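Local coordinates for protein Chymotrypsin/elastase isoinhibitor 1 (Ascaris suum, PDB 1EAI) that inhibits chymotrypsin- and elastase-type serine proteases and so defends the parasite against the proteinases of its host, at residues G16-K20 with C38-P42. Residues are numbered along the deposited sequence; the frame is centred on the assembly and turned at random.
Sequences GCEMK and CECSP
Glu-18 and Glu-39 each send a carboxylate across to a backbone N-H of the facing segment. Glu-18 OE2 accepts the N-H of Cys-40 at 3.1 Å. The bond is nearly straight, with an N-H...O angle of 170°. The donor comes to the anti side of OE2 and stands 32° out of the carboxylate plane. The aliphatic part of Glu-18 lies close to the backbone of Cys-40, with CG 3.6 Å from Cys-40 O. Glu-39 works in the reverse direction. Glu-39 OE2 accepts from Gly-16 N at 3.2 Å, nearly along the C-O axis. With CG anti to the backbone N (chi1 -180°) and an extended chain, the carboxylate of Glu-39 reaches Gly-16. At the other end of the contact, the ring of Pro-42 packs on the backbone and on Met-19. Pro-42 CD lies 3.5 Å from Cys-17 O, and Pro-42 CB is 4.0 Å from Met-19 SD. Between these points a water accepts from Met-19 N at 2.7 Å and lies 3.0 Å from Cys-40 O, to which it can donate. This is the centre of a small trypsin-inhibitor-like (TIL) domain, which has no helix and is held largely by disulfides. Three of them start here. Cys-17 pairs with Cys-29, near the reactive bond Leu-31–Met-32 in sequence, Cys-38 with Cys-5, and Cys-40 with Cys-54. Farther out, Arg-48 of strand 46-48 forms a salt bridge to Glu-18 OE2, which would probably steady the charge of that carboxylate. Met-19 also shares backbone hydrogen bonding with Arg-48, and Glu-39 with Val-10 of strand 10-12. The chain of another protein lies against this region: one of its basic side chains hydrogen-bonds to Glu-18 O, and its backbone packs on Pro-42.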
loop_
_atom_site.group_PDB
_atom_site.type_symbol
_atom_site.label_atom_id
_atom_site.label_comp_id
_atom_site.label_asym_id
_atom_site.label_seq_id
_atom_site.Cartn_x
_atom_site.Cartn_y
_atom_site.Cartn_z
ATOM N N GLY C 16 8.375 -4.117 10.407
ATOM C CA GLY C 16 9.645 -4.203 9.659
ATOM C C GLY C 16 9.580 -5.220 8.528
ATOM O O GLY C 16 8.633 -5.168 7.815
ATOM N N CYS C 17 10.583 -6.097 8.268
ATOM C CA CYS C 17 10.435 -7.066 7.183
ATOM C C CYS C 17 10.290 -8.484 7.706
ATOM O O CYS C 17 10.763 -8.783 8.776
ATOM C CB CYS C 17 11.579 -7.004 6.143
ATOM S SG CYS C 17 12.008 -5.323 5.595
ATOM N N GLU C 18 9.575 -9.306 6.963
ATOM C CA GLU C 18 9.226 -10.706 7.129
ATOM C C GLU C 18 10.022 -11.621 6.166
ATOM O O GLU C 18 10.425 -11.199 5.052
ATOM C CB GLU C 18 7.692 -10.916 6.932
ATOM C CG GLU C 18 6.697 -10.253 7.927
ATOM C CD GLU C 18 5.283 -10.836 7.851
ATOM O OE1 GLU C 18 4.818 -11.337 6.849
ATOM O OE2 GLU C 18 4.526 -10.773 8.925
ATOM N N MET C 19 10.275 -12.939 6.509
ATOM C CA MET C 19 11.062 -13.835 5.632
ATOM C C MET C 19 10.346 -15.182 5.390
ATOM O O MET C 19 9.716 -15.694 6.346
ATOM C CB MET C 19 12.389 -14.194 6.310
ATOM C CG MET C 19 13.404 -13.047 6.449
ATOM S SD MET C 19 14.917 -13.436 7.415
ATOM C CE MET C 19 15.732 -14.550 6.230
ATOM N N LYS C 20 10.336 -15.724 4.148
ATOM C CA LYS C 20 9.707 -17.049 3.984
ATOM C C LYS C 20 10.759 -18.132 4.318
ATOM O O LYS C 20 11.972 -17.860 4.371
ATOM C CB LYS C 20 9.511 -17.405 2.539
ATOM C CG LYS C 20 8.541 -16.603 1.733
ATOM C CD LYS C 20 7.136 -17.140 1.809
ATOM C CE LYS C 20 6.177 -16.488 0.805
ATOM N NZ LYS C 20 4.701 -16.750 1.023
ATOM N N CYS C 38 -0.225 -7.434 12.373
ATOM C CA CYS C 38 -0.068 -8.670 13.121
ATOM C C CYS C 38 1.153 -9.252 12.490
ATOM O O CYS C 38 1.086 -9.645 11.301
ATOM C CB CYS C 38 -1.303 -9.568 12.908
ATOM S SG CYS C 38 -2.617 -9.250 14.112
ATOM N N GLU C 39 2.316 -8.983 13.099
ATOM C CA GLU C 39 3.622 -9.383 12.510
ATOM C C GLU C 39 4.256 -10.782 12.911
ATOM O O GLU C 39 4.112 -11.233 14.077
ATOM C CB GLU C 39 4.556 -8.184 12.836
ATOM C CG GLU C 39 6.018 -8.263 12.353
ATOM C CD GLU C 39 6.992 -7.399 13.158
ATOM O OE1 GLU C 39 7.097 -7.366 14.404
ATOM O OE2 GLU C 39 7.647 -6.583 12.393
ATOM N N CYS C 40 4.834 -11.515 11.941
ATOM C CA CYS C 40 5.618 -12.762 12.042
ATOM C C CYS C 40 7.077 -12.322 11.961
ATOM O O CYS C 40 7.510 -12.216 10.821
ATOM C CB CYS C 40 5.496 -13.682 10.765
ATOM S SG CYS C 40 5.891 -15.471 10.990
ATOM N N SER C 41 7.813 -11.991 13.068
ATOM C CA SER C 41 9.220 -11.473 12.892
ATOM C C SER C 41 10.349 -12.449 12.978
ATOM O O SER C 41 10.426 -13.219 13.905
ATOM C CB SER C 41 9.631 -10.396 13.898
ATOM O OG SER C 41 8.629 -10.461 14.889
ATOM N N PRO C 42 11.361 -12.177 12.203
ATOM C CA PRO C 42 12.492 -13.025 12.201
ATOM C C PRO C 42 13.271 -12.871 13.483
ATOM O O PRO C 42 13.813 -13.869 13.960
ATOM C CB PRO C 42 13.283 -12.653 10.948
ATOM C CG PRO C 42 12.444 -11.659 10.171
ATOM C CD PRO C 42 11.087 -11.646 10.835
HETATM O O HOH W 1 2.613 -7.960 8.747
HETATM O O HOH W 2 9.359 -13.730 8.944
#